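Local coordinates for protein type-iv like competence pilin ttha1218 (Thermus thermophilus, PDB 5G25) that probably serves as a subunit of the type IV pilus machinery with which the bacterium takes up DNA during natural competence, at residues 10-15 with 41-46; 14-19 with 75-80; 32-37 with 45-50; 71-76 with 84-89. All coordinates share one frame; numbering follows the deposited sequence.

Contact 1 (10-15 with 41-46)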
loop_
_atom_site.group_PDB
_atom_site.type_symbol
_atom_site.label_atom_id
_atom_site.label_comp_id
_atom_site.label_asym_id
_atom_site.label_seq_id
_atom_site.Cartn_x
_atom_site.Cartn_y
_atom_site.Cartn_z
ATOM N N GLN A 10 -4.191 20.279 3.887
ATOM C CA GLN A 10 -3.558 19.466 4.963
ATOM C C GLN A 10 -2.255 18.813 4.475
ATOM O O GLN A 10 -2.241 18.012 3.532
ATOM C CB GLN A 10 -4.515 18.385 5.453
ATOM C CG GLN A 10 -3.890 17.436 6.456
ATOM C CD GLN A 10 -3.725 18.082 7.809
ATOM O OE1 GLN A 10 -2.646 18.583 8.160
ATOM N NE2 GLN A 10 -4.807 18.097 8.575
ATOM N N THR A 11 -1.173 19.170 5.151
ATOM C CA THR A 11 0.153 18.639 4.893
ATOM C C THR A 11 0.227 17.119 5.038
ATOM O O THR A 11 0.917 16.458 4.268
ATOM C CB THR A 11 1.151 19.284 5.869
ATOM O OG1 THR A 11 1.064 20.708 5.742
ATOM C CG2 THR A 11 2.583 18.808 5.600
ATOM N N VAL A 12 -0.471 16.568 6.029
ATOM C CA VAL A 12 -0.449 15.121 6.265
ATOM C C VAL A 12 -1.047 14.327 5.098
ATOM O O VAL A 12 -0.467 13.353 4.648
ATOM C CB VAL A 12 -1.132 14.761 7.598
ATOM C CG1 VAL A 12 -1.482 13.286 7.668
ATOM C CG2 VAL A 12 -0.226 15.159 8.768
ATOM N N VAL A 13 -2.188 14.761 4.594
ATOM C CA VAL A 13 -2.817 14.112 3.459
ATOM C C VAL A 13 -1.928 14.167 2.210
ATOM O O VAL A 13 -1.805 13.196 1.483
ATOM C CB VAL A 13 -4.189 14.744 3.163
ATOM C CG1 VAL A 13 -4.710 14.280 1.804
ATOM C CG2 VAL A 13 -5.164 14.360 4.258
ATOM N N ARG A 14 -1.294 15.306 1.982
ATOM C CA ARG A 14 -0.426 15.468 0.828
ATOM C C ARG A 14 0.758 14.488 0.894
ATOM O O ARG A 14 1.062 13.828 -0.095
ATOM C CB ARG A 14 0.070 16.920 0.758
ATOM C CG ARG A 14 0.443 17.403 -0.641
ATOM C CD ARG A 14 0.543 18.929 -0.729
ATOM N NE ARG A 14 -0.635 19.610 -0.168
ATOM C CZ ARG A 14 -0.625 20.436 0.885
ATOM N NH1 ARG A 14 0.507 20.735 1.526
ATOM N NH2 ARG A 14 -1.765 20.980 1.300
ATOM N N GLU A 15 1.405 14.398 2.062
ATOM C CA GLU A 15 2.515 13.475 2.290
ATOM C C GLU A 15 2.117 12.019 2.198
ATOM O O GLU A 15 2.907 11.193 1.759
ATOM C CB GLU A 15 3.122 13.700 3.676
ATOM C CG GLU A 15 3.840 15.009 3.806
ATOM C CD GLU A 15 4.957 15.086 2.811
ATOM O OE1 GLU A 15 6.015 14.431 3.026
ATOM O OE2 GLU A 15 4.740 15.775 1.794
ATOM N N GLY A 41 4.620 13.988 7.337
ATOM C CA GLY A 41 4.135 15.325 7.631
ATOM C C GLY A 41 4.244 15.677 9.105
ATOM O O GLY A 41 3.402 16.386 9.642
ATOM N N GLY A 42 5.264 15.151 9.765
ATOM C CA GLY A 42 5.497 15.459 11.164
ATOM C C GLY A 42 4.735 14.610 12.166
ATOM O O GLY A 42 4.928 14.775 13.363
ATOM N N LYS A 43 3.890 13.695 11.696
ATOM C CA LYS A 43 3.095 12.853 12.592
ATOM C C LYS A 43 3.448 11.374 12.461
ATOM O O LYS A 43 3.894 10.921 11.406
ATOM C CB LYS A 43 1.607 13.036 12.302
ATOM C CG LYS A 43 1.119 14.475 12.340
ATOM C CD LYS A 43 1.426 15.160 13.668
ATOM C CE LYS A 43 0.744 16.521 13.769
ATOM N NZ LYS A 43 -0.735 16.411 13.629
ATOM N N GLN A 44 3.208 10.613 13.527
ATOM C CA GLN A 44 3.423 9.180 13.490
ATOM C C GLN A 44 2.271 8.498 12.760
ATOM O O GLN A 44 1.103 8.842 12.944
ATOM C CB GLN A 44 3.561 8.604 14.910
ATOM C CG GLN A 44 4.609 7.498 15.023
ATOM C CD GLN A 44 5.995 8.036 14.705
ATOM O OE1 GLN A 44 6.282 9.215 14.957
ATOM N NE2 GLN A 44 6.852 7.191 14.120
ATOM N N GLY A 45 2.591 7.524 11.927
ATOM C CA GLY A 45 1.547 6.687 11.381
ATOM C C GLY A 45 2.061 5.328 11.024
ATOM O O GLY A 45 3.105 4.913 11.476
ATOM N N THR A 46 1.348 4.640 10.156
ATOM C CA THR A 46 1.696 3.279 9.856
ATOM C C THR A 46 1.306 2.923 8.422
ATOM O O THR A 46 0.347 3.484 7.855
ATOM C CB THR A 46 1.007 2.314 10.872
ATOM O OG1 THR A 46 1.708 1.066 10.920
ATOM C CG2 THR A 46 -0.380 2.050 10.521
#
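Lys-43 opens strand 43-54 with its side chain set toward the first turn of helix 11-24. Its CB packs on Val-77 of strand 70-77. CG, anti to the carbonyl carbon (chi1 -54°), is the atom that reaches the helix, lying 3.9 Å from CG2 of Val-12. A bend at chi2 (-56°) turns the rest of the chain so that it crosses the valine at about a right angle, and after another at chi4 the tip, NZ, ends in a long, weak ion pair with Glu-78. The aliphatic part of the lysine thus serves the apolar contact while its charge is carried off to one side.

Val-12 uses the same CG2 twice, since this methyl also stands 3.9 Å from the carbonyl O of Gly-41. Its other branch, CG1, anti to the backbone N, packs on Val-77. The main chains come closest here, CA of Gly-41 lying 4.8 Å from CA of Val-12. Glu-15 lays its CG 3.8 Å from the Gly-41 N, and its OE2 receives a weak hydrogen bond from Asn-18. Gly-41, with no side chain and a positive phi (59°), brings its main chain against both helix residues. The arrangement is that of a glycine-rich beta-hairpin turn, between strands 36-40 and 43-54, set against the first helix of this construct, the globular part of the pilin without its N-terminal segment.

Contact 2 (14-19 with 75-80)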
loop_
_atom_site.group_PDB
_atom_site.type_symbol
_atom_site.label_atom_id
_atom_site.label_comp_id
_atom_site.label_asym_id
_atom_site.label_seq_id
_atom_site.Cartn_x
_atom_site.Cartn_y
_atom_site.Cartn_z
ATOM N N ARG A 14 -1.294 15.306 1.982
ATOM C CA ARG A 14 -0.426 15.468 0.828
ATOM C C ARG A 14 0.758 14.488 0.894
ATOM O O ARG A 14 1.062 13.828 -0.095
ATOM C CB ARG A 14 0.070 16.920 0.758
ATOM C CG ARG A 14 0.443 17.403 -0.641
ATOM C CD ARG A 14 0.543 18.929 -0.729
ATOM N NE ARG A 14 -0.635 19.610 -0.168
ATOM C CZ ARG A 14 -0.625 20.436 0.885
ATOM N NH1 ARG A 14 0.507 20.735 1.526
ATOM N NH2 ARG A 14 -1.765 20.980 1.300
ATOM N N GLU A 15 1.405 14.398 2.062
ATOM C CA GLU A 15 2.515 13.475 2.290
ATOM C C GLU A 15 2.117 12.019 2.198
ATOM O O GLU A 15 2.907 11.193 1.759
ATOM C CB GLU A 15 3.122 13.700 3.676
ATOM C CG GLU A 15 3.840 15.009 3.806
ATOM C CD GLU A 15 4.957 15.086 2.811
ATOM O OE1 GLU A 15 6.015 14.431 3.026
ATOM O OE2 GLU A 15 4.740 15.775 1.794
ATOM N N MET A 16 0.904 11.690 2.638
ATOM C CA MET A 16 0.433 10.324 2.518
ATOM C C MET A 16 0.293 9.989 1.018
ATOM O O MET A 16 0.641 8.900 0.582
ATOM C CB MET A 16 -0.895 10.125 3.259
ATOM C CG MET A 16 -0.826 10.234 4.774
ATOM S SD MET A 16 -2.487 10.247 5.490
ATOM C CE MET A 16 -2.936 8.531 5.369
ATOM N N GLU A 17 -0.177 10.942 0.227
ATOM C CA GLU A 17 -0.319 10.707 -1.233
ATOM C C GLU A 17 1.020 10.555 -1.945
ATOM O O GLU A 17 1.161 9.683 -2.810
ATOM C CB GLU A 17 -1.214 11.767 -1.880
ATOM C CG GLU A 17 -2.656 11.617 -1.387
ATOM C CD GLU A 17 -3.644 12.628 -1.944
ATOM O OE1 GLU A 17 -3.243 13.787 -2.186
ATOM O OE2 GLU A 17 -4.838 12.253 -2.107
ATOM N N ASN A 18 2.009 11.345 -1.535
ATOM C CA ASN A 18 3.353 11.250 -2.100
ATOM C C ASN A 18 3.995 9.926 -1.796
ATOM O O ASN A 18 4.629 9.321 -2.629
ATOM C CB ASN A 18 4.253 12.354 -1.554
ATOM C CG ASN A 18 3.972 13.694 -2.199
ATOM O OD1 ASN A 18 3.600 13.771 -3.370
ATOM N ND2 ASN A 18 4.138 14.756 -1.434
ATOM N N PHE A 19 3.832 9.482 -0.568
ATOM C CA PHE A 19 4.413 8.232 -0.167
ATOM C C PHE A 19 3.727 7.093 -0.866
ATOM O O PHE A 19 4.374 6.134 -1.287
ATOM C CB PHE A 19 4.326 8.045 1.348
ATOM C CG PHE A 19 5.100 6.874 1.822
ATOM C CD1 PHE A 19 6.492 6.910 1.823
ATOM C CD2 PHE A 19 4.463 5.721 2.195
ATOM C CE1 PHE A 19 7.213 5.806 2.224
ATOM C CE2 PHE A 19 5.180 4.614 2.603
ATOM C CZ PHE A 19 6.550 4.656 2.624
ATOM N N LEU A 75 -2.381 3.233 4.388
ATOM C CA LEU A 75 -1.558 4.212 5.071
ATOM C C LEU A 75 -2.459 4.940 6.074
ATOM O O LEU A 75 -3.553 5.398 5.704
ATOM C CB LEU A 75 -1.019 5.205 4.032
ATOM C CG LEU A 75 0.385 5.772 4.109
ATOM C CD1 LEU A 75 1.404 4.719 4.524
ATOM C CD2 LEU A 75 0.739 6.351 2.737
ATOM N N ARG A 76 -2.007 5.028 7.328
ATOM C CA ARG A 76 -2.768 5.667 8.417
ATOM C C ARG A 76 -1.876 6.608 9.190
ATOM O O ARG A 76 -0.820 6.217 9.678
ATOM C CB ARG A 76 -3.327 4.635 9.400
ATOM C CG ARG A 76 -4.507 3.849 8.862
ATOM C CD ARG A 76 -5.175 2.970 9.921
ATOM N NE ARG A 76 -6.609 2.755 9.664
ATOM C CZ ARG A 76 -7.152 1.604 9.258
ATOM N NH1 ARG A 76 -6.390 0.517 9.050
ATOM N NH2 ARG A 76 -8.474 1.532 9.075
ATOM N N VAL A 77 -2.306 7.855 9.290
ATOM C CA VAL A 77 -1.606 8.861 10.067
ATOM C C VAL A 77 -2.678 9.520 10.931
ATOM O O VAL A 77 -3.562 10.213 10.423
ATOM C CB VAL A 77 -0.898 9.884 9.155
ATOM C CG1 VAL A 77 -0.144 10.904 9.988
ATOM C CG2 VAL A 77 0.053 9.172 8.203
ATOM N N GLU A 78 -2.625 9.236 12.233
ATOM C CA GLU A 78 -3.660 9.668 13.171
ATOM C C GLU A 78 -5.021 9.190 12.691
ATOM O O GLU A 78 -5.181 8.014 12.381
ATOM C CB GLU A 78 -3.599 11.181 13.393
ATOM C CG GLU A 78 -2.218 11.632 13.867
ATOM C CD GLU A 78 -2.211 12.997 14.543
ATOM O OE1 GLU A 78 -3.270 13.663 14.585
ATOM O OE2 GLU A 78 -1.134 13.404 15.035
ATOM N N GLU A 79 -6.007 10.070 12.620
ATOM C CA GLU A 79 -7.309 9.655 12.109
ATOM C C GLU A 79 -7.376 9.635 10.567
ATOM O O GLU A 79 -8.372 9.181 10.008
ATOM C CB GLU A 79 -8.414 10.558 12.664
ATOM C CG GLU A 79 -8.818 11.735 11.772
ATOM C CD GLU A 79 -7.837 12.902 11.804
ATOM O OE1 GLU A 79 -6.617 12.677 12.022
ATOM O OE2 GLU A 79 -8.299 14.054 11.606
ATOM N N LYS A 80 -6.346 10.134 9.879
ATOM C CA LYS A 80 -6.391 10.182 8.405
ATOM C C LYS A 80 -6.073 8.814 7.823
ATOM O O LYS A 80 -5.230 8.066 8.316
ATOM C CB LYS A 80 -5.422 11.229 7.837
ATOM C CG LYS A 80 -5.781 12.660 8.200
ATOM C CD LYS A 80 -7.052 13.115 7.494
ATOM C CE LYS A 80 -7.309 14.602 7.723
ATOM N NZ LYS A 80 -8.602 15.062 7.144
#
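Met-16 reaches from the helix into strand 75-77 and the turn that follows it, and every side-chain atom finds a partner. CB lies near CD2 of Leu-75, and CG meets CG2 of Val-77 at 3.7 Å, the two side chains sliding past each other in opposite directions. SD then runs between that same methyl and CB of Lys-80, the methionine and lysine side chains crossing at about a right angle. The final bend at chi3 (76°) tips CE onto the backbone, 3.2 Å from the carbonyl O of Leu-75 and 3.8 Å from the O of Lys-80.

One turn on, Phe-19 presents a ring edge: its CD2 is 3.8 Å from CD2 of Leu-75, close to the ring plane. The same leucine methyl sits 3.3 Å from the main-chain O of Met-16, so it lies against both Met-16 and Phe-19.

Beyond Val-77 the strand passes into a type II' turn, Val-77 to Lys-80, closed by backbone hydrogen bonds in both directions between these two residues, which places Lys-80 beside SD. Helix and strand run nearly antiparallel, at 156°, with their axes 9.6 Å apart. Met-16 and Phe-19 also touch Leu-40 of strand 36-40, and Met-16 reaches Leu-82 of strand 80-87, so the helix lies along strand 70-77 and also touches the strands 36-40 and 80-87.

Contact 3 (32-37 with 45-50)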
loop_
_atom_site.group_PDB
_atom_site.type_symbol
_atom_site.label_atom_id
_atom_site.label_comp_id
_atom_site.label_asym_id
_atom_site.label_seq_id
_atom_site.Cartn_x
_atom_site.Cartn_y
_atom_site.Cartn_z
ATOM N N ALA A 32 9.159 -4.250 2.069
ATOM C CA ALA A 32 10.172 -3.543 2.868
ATOM C C ALA A 32 9.797 -2.083 3.173
ATOM O O ALA A 32 9.989 -1.613 4.287
ATOM C CB ALA A 32 11.499 -3.557 2.140
ATOM N N LEU A 33 9.256 -1.378 2.187
ATOM C CA LEU A 33 8.912 0.029 2.355
ATOM C C LEU A 33 7.611 0.276 3.126
ATOM O O LEU A 33 7.416 1.377 3.628
ATOM C CB LEU A 33 8.768 0.699 0.976
ATOM C CG LEU A 33 10.005 0.658 0.095
ATOM C CD1 LEU A 33 9.613 1.027 -1.347
ATOM C CD2 LEU A 33 11.044 1.614 0.665
ATOM N N CYS A 34 6.714 -0.713 3.148
ATOM C CA CYS A 34 5.408 -0.558 3.779
ATOM C C CYS A 34 5.320 -1.678 4.795
ATOM O O CYS A 34 4.804 -2.746 4.519
ATOM C CB CYS A 34 4.278 -0.657 2.751
ATOM S SG CYS A 34 2.603 -0.484 3.457
ATOM N N ASN A 35 5.872 -1.427 5.970
ATOM C CA ASN A 35 6.166 -2.496 6.931
ATOM C C ASN A 35 6.136 -1.973 8.383
ATOM O O ASN A 35 7.116 -2.108 9.139
ATOM C CB ASN A 35 7.550 -3.080 6.611
ATOM C CG ASN A 35 7.848 -4.349 7.387
ATOM O OD1 ASN A 35 6.957 -5.123 7.667
ATOM N ND2 ASN A 35 9.103 -4.562 7.721
ATOM N N GLY A 36 5.024 -1.341 8.745
ATOM C CA GLY A 36 4.877 -0.763 10.082
ATOM C C GLY A 36 5.053 0.747 10.180
ATOM O O GLY A 36 4.704 1.492 9.264
ATOM N N ALA A 37 5.563 1.221 11.302
ATOM C CA ALA A 37 5.381 2.642 11.630
ATOM C C ALA A 37 6.352 3.547 10.915
ATOM O O ALA A 37 7.486 3.171 10.651
ATOM C CB ALA A 37 5.455 2.882 13.138
ATOM N N GLY A 45 2.591 7.524 11.927
ATOM C CA GLY A 45 1.547 6.687 11.381
ATOM C C GLY A 45 2.061 5.328 11.024
ATOM O O GLY A 45 3.105 4.913 11.476
ATOM N N THR A 46 1.348 4.640 10.156
ATOM C CA THR A 46 1.696 3.279 9.856
ATOM C C THR A 46 1.306 2.923 8.422
ATOM O O THR A 46 0.347 3.484 7.855
ATOM C CB THR A 46 1.007 2.314 10.872
ATOM O OG1 THR A 46 1.708 1.066 10.920
ATOM C CG2 THR A 46 -0.380 2.050 10.521
ATOM N N CYS A 47 2.049 1.978 7.861
ATOM C CA CYS A 47 1.778 1.455 6.548
ATOM C C CYS A 47 1.661 -0.038 6.671
ATOM O O CYS A 47 2.560 -0.686 7.193
ATOM C CB CYS A 47 2.916 1.773 5.579
ATOM S SG CYS A 47 2.464 1.510 3.825
ATOM N N THR A 48 0.568 -0.571 6.154
ATOM C CA THR A 48 0.344 -2.001 6.082
ATOM C C THR A 48 0.004 -2.386 4.632
ATOM O O THR A 48 -0.849 -1.755 3.998
ATOM C CB THR A 48 -0.875 -2.410 6.940
ATOM O OG1 THR A 48 -0.753 -1.901 8.264
ATOM C CG2 THR A 48 -1.011 -3.908 6.976
ATOM N N ALA A 49 0.654 -3.447 4.159
ATOM C CA ALA A 49 0.473 -4.002 2.840
ATOM C C ALA A 49 0.002 -5.447 2.931
ATOM O O ALA A 49 0.731 -6.320 3.365
ATOM C CB ALA A 49 1.779 -3.936 2.055
ATOM N N ILE A 50 -1.210 -5.702 2.464
ATOM C CA ILE A 50 -1.781 -7.041 2.466
ATOM C C ILE A 50 -1.630 -7.670 1.080
ATOM O O ILE A 50 -2.173 -7.160 0.108
ATOM C CB ILE A 50 -3.275 -6.963 2.838
ATOM C CG1 ILE A 50 -3.447 -6.396 4.254
ATOM C CG2 ILE A 50 -3.965 -8.316 2.706
ATOM C CD1 ILE A 50 -3.770 -4.917 4.291
#
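The covalent link comes first: SG of Cys-34 is joined to SG of Cys-47 at 2.0 Å, with a chi3 of -96°, close to the 90° twist of a relaxed disulfide. Both sulfurs stand anti to their own backbone N, so each side chain reaches across to the other, one from the residue that leaves helix 30-33 and one from the middle of a strand.

Two backbone hydrogen bonds follow at Gly-36 and Cys-47, an antiparallel hydrogen-bonded pair. Gly-36 N gives to Cys-47 O at 3.0 Å, nearly along the C=O axis, whereas Cys-47 N approaches Gly-36 O from above the carbonyl plane, also at 3.0 Å. These bonds begin the beta hairpin of strands 36-40 and 43-54, part of the antiparallel sheet of this pilin domain, and the disulfide ties its open end to the preceding short helix. Gly-36 takes a positive phi (102°) with extended psi, backbone angles suited to glycine.

Weaker polar contacts continue at the non-hydrogen-bonded pair Ala-37 and Thr-46, where Ala-37 CA makes a CA-H...O contact of 3.2 Å with Gly-45 O and Thr-46 CA another of 3.5 Å with Gly-36 O.

Apolar packing surrounds the sulfurs. Ala-49 brings its CB 3.8 Å from SG of Cys-34, while Leu-23 of helix 11-24 and Val-73 of strand 70-77 touch both cysteines and enclose the disulfide between helix and sheet.

Contact 4 (71-76 with 84-89)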
loop_
_atom_site.group_PDB
_atom_site.type_symbol
_atom_site.label_atom_id
_atom_site.label_comp_id
_atom_site.label_asym_id
_atom_site.label_seq_id
_atom_site.Cartn_x
_atom_site.Cartn_y
_atom_site.Cartn_z
ATOM N N PHE A 71 -0.973 -5.706 -3.987
ATOM C CA PHE A 71 -1.037 -5.420 -2.549
ATOM C C PHE A 71 -2.125 -4.402 -2.297
ATOM O O PHE A 71 -2.208 -3.400 -2.996
ATOM C CB PHE A 71 0.266 -4.814 -2.021
ATOM C CG PHE A 71 1.420 -5.755 -2.018
ATOM C CD1 PHE A 71 1.563 -6.688 -0.982
ATOM C CD2 PHE A 71 2.378 -5.710 -3.023
ATOM C CE1 PHE A 71 2.620 -7.562 -0.969
ATOM C CE2 PHE A 71 3.457 -6.576 -2.990
ATOM C CZ PHE A 71 3.562 -7.514 -1.978
ATOM N N GLN A 72 -2.927 -4.661 -1.268
ATOM C CA GLN A 72 -3.814 -3.656 -0.688
ATOM C C GLN A 72 -3.014 -2.876 0.368
ATOM O O GLN A 72 -2.544 -3.426 1.375
ATOM C CB GLN A 72 -5.038 -4.343 -0.077
ATOM C CG GLN A 72 -5.990 -3.428 0.656
ATOM C CD GLN A 72 -6.904 -4.193 1.634
ATOM O OE1 GLN A 72 -6.933 -5.435 1.674
ATOM N NE2 GLN A 72 -7.647 -3.446 2.429
ATOM N N VAL A 73 -2.824 -1.595 0.111
ATOM C CA VAL A 73 -1.963 -0.774 0.932
ATOM C C VAL A 73 -2.843 0.175 1.713
ATOM O O VAL A 73 -3.674 0.869 1.125
ATOM C CB VAL A 73 -0.981 0.020 0.048
ATOM C CG1 VAL A 73 -0.036 0.854 0.896
ATOM C CG2 VAL A 73 -0.189 -0.916 -0.850
ATOM N N VAL A 74 -2.690 0.161 3.044
ATOM C CA VAL A 74 -3.393 1.083 3.926
ATOM C C VAL A 74 -2.369 1.944 4.683
ATOM O O VAL A 74 -1.580 1.454 5.486
ATOM C CB VAL A 74 -4.298 0.340 4.916
ATOM C CG1 VAL A 74 -5.109 1.322 5.748
ATOM C CG2 VAL A 74 -5.221 -0.611 4.178
ATOM N N LEU A 75 -2.381 3.233 4.388
ATOM C CA LEU A 75 -1.558 4.212 5.071
ATOM C C LEU A 75 -2.459 4.940 6.074
ATOM O O LEU A 75 -3.553 5.398 5.704
ATOM C CB LEU A 75 -1.019 5.205 4.032
ATOM C CG LEU A 75 0.385 5.772 4.109
ATOM C CD1 LEU A 75 1.404 4.719 4.524
ATOM C CD2 LEU A 75 0.739 6.351 2.737
ATOM N N ARG A 76 -2.007 5.028 7.328
ATOM C CA ARG A 76 -2.768 5.667 8.417
ATOM C C ARG A 76 -1.876 6.608 9.190
ATOM O O ARG A 76 -0.820 6.217 9.678
ATOM C CB ARG A 76 -3.327 4.635 9.400
ATOM C CG ARG A 76 -4.507 3.849 8.862
ATOM C CD ARG A 76 -5.175 2.970 9.921
ATOM N NE ARG A 76 -6.609 2.755 9.664
ATOM C CZ ARG A 76 -7.152 1.604 9.258
ATOM N NH1 ARG A 76 -6.390 0.517 9.050
ATOM N NH2 ARG A 76 -8.474 1.532 9.075
ATOM N N THR A 84 -5.286 2.090 -1.157
ATOM C CA THR A 84 -5.275 1.866 -2.583
ATOM C C THR A 84 -4.826 0.435 -2.878
ATOM O O THR A 84 -4.614 -0.364 -1.957
ATOM C CB THR A 84 -4.403 2.916 -3.314
ATOM O OG1 THR A 84 -4.785 2.992 -4.690
ATOM C CG2 THR A 84 -2.932 2.588 -3.220
ATOM N N VAL A 85 -4.735 0.105 -4.164
ATOM C CA VAL A 85 -4.257 -1.200 -4.607
ATOM C C VAL A 85 -3.093 -0.930 -5.527
ATOM O O VAL A 85 -3.177 -0.077 -6.420
ATOM C CB VAL A 85 -5.352 -2.009 -5.333
ATOM C CG1 VAL A 85 -4.794 -3.308 -5.910
ATOM C CG2 VAL A 85 -6.498 -2.314 -4.365
ATOM N N VAL A 86 -1.985 -1.607 -5.257
ATOM C CA VAL A 86 -0.841 -1.528 -6.109
ATOM C C VAL A 86 -0.737 -2.866 -6.812
ATOM O O VAL A 86 -0.686 -3.889 -6.162
ATOM C CB VAL A 86 0.430 -1.212 -5.321
ATOM C CG1 VAL A 86 1.635 -1.190 -6.243
ATOM C CG2 VAL A 86 0.262 0.124 -4.633
ATOM N N TYR A 87 -0.737 -2.845 -8.143
ATOM C CA TYR A 87 -0.664 -4.075 -8.921
ATOM C C TYR A 87 0.780 -4.390 -9.155
ATOM O O TYR A 87 1.607 -3.501 -9.292
ATOM C CB TYR A 87 -1.427 -3.954 -10.253
ATOM C CG TYR A 87 -2.921 -3.826 -10.060
ATOM C CD1 TYR A 87 -3.509 -2.584 -9.855
ATOM C CD2 TYR A 87 -3.742 -4.957 -10.054
ATOM C CE1 TYR A 87 -4.873 -2.462 -9.647
ATOM C CE2 TYR A 87 -5.115 -4.845 -9.860
ATOM C CZ TYR A 87 -5.674 -3.601 -9.641
ATOM O OH TYR A 87 -7.038 -3.487 -9.429
ATOM N N ARG A 88 1.101 -5.671 -9.162
ATOM C CA ARG A 88 2.441 -6.068 -9.442
ATOM C C ARG A 88 2.603 -6.351 -10.933
ATOM O O ARG A 88 1.655 -6.769 -11.589
ATOM C CB ARG A 88 2.828 -7.262 -8.580
ATOM C CG ARG A 88 2.934 -6.881 -7.103
ATOM C CD ARG A 88 4.184 -7.463 -6.465
ATOM N NE ARG A 88 4.229 -8.899 -6.660
ATOM C CZ ARG A 88 4.915 -9.742 -5.902
ATOM N NH1 ARG A 88 5.652 -9.313 -4.890
ATOM N NH2 ARG A 88 4.855 -11.029 -6.170
ATOM N N PRO A 89 3.813 -6.117 -11.478
ATOM C CA PRO A 89 4.015 -6.388 -12.890
ATOM C C PRO A 89 3.815 -7.858 -13.183
ATOM O O PRO A 89 4.020 -8.714 -12.307
ATOM C CB PRO A 89 5.479 -5.992 -13.124
ATOM C CG PRO A 89 5.805 -5.062 -12.004
ATOM C CD PRO A 89 5.046 -5.624 -10.844
#
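The ring of Phe-71 and the guanidinium of Arg-88 stand almost perpendicular, their planes 81° apart, and the side chains cross obliquely. CE2 of the ring meets the aliphatic CD of Arg-88 at 3.7 Å, and NH1 comes no nearer than 4.0 Å to CE2 or CZ. Bends at chi2 and chi3 turn the arginine so that its CD and NH1 come near the ring, and its NH2 makes a weak hydrogen bond to the Val-68 O. Ile-30 and Pro-31 of helix 30-33 and Ala-49 of strand 43-54 also pack on the phenylalanine. On the other strand, one face of the Tyr-87 ring carries CG1 of Val-85, 3.8 Å above the plane and offset toward the rim.

Between the strands, Phe-71 with Val-86 and Val-73 with Thr-84 form antiparallel hydrogen-bonded pairs. Phe-71 N to Val-86 O is the shortest of the four bonds, at 2.8 Å, and it and its return bond run nearly along the C=O axes. On the Phe-71 face, CG2 of Val-73 meets CG2 of Val-86 at 3.9 Å. Thr-84 OG1 and Val-85 O are both gripped by the Arg-24 guanidinium.

The chemistry is therefore divided: straight main-chain bonds set the hairpin register, methyl and ring carbons fill the helix-facing side, and Arg-24 places its guanidinium on oxygen acceptors, Arg-88 more weakly.

In the fold
Helix 11-24, one antiparallel sheet and the end of helix 30-33 account for all four contacts. Contacts 1 and 2 lie along helix 11-24, their segments overlapping at Arg-14 and Glu-15 and their centres about 5 Å apart, and meet neighbouring strands, 43-54 and 70-77. Contacts 3 and 4, centres about 10 Å apart, join the strands of the two hairpins, contact 3 reaching also the residue after helix 30-33. Strands 43-54 and 70-77 join the hairpins: Thr-46 N lies 2.7 Å from Arg-76 O, a probable hydrogen bond, and Leu-75 packs on Cys-47. Along the chain, contact 3 is nested in the loop closed by contact 2, and contact 4 follows contact 3. The result is a helix packed on a sheet, as in the globular domains of type IV pilins.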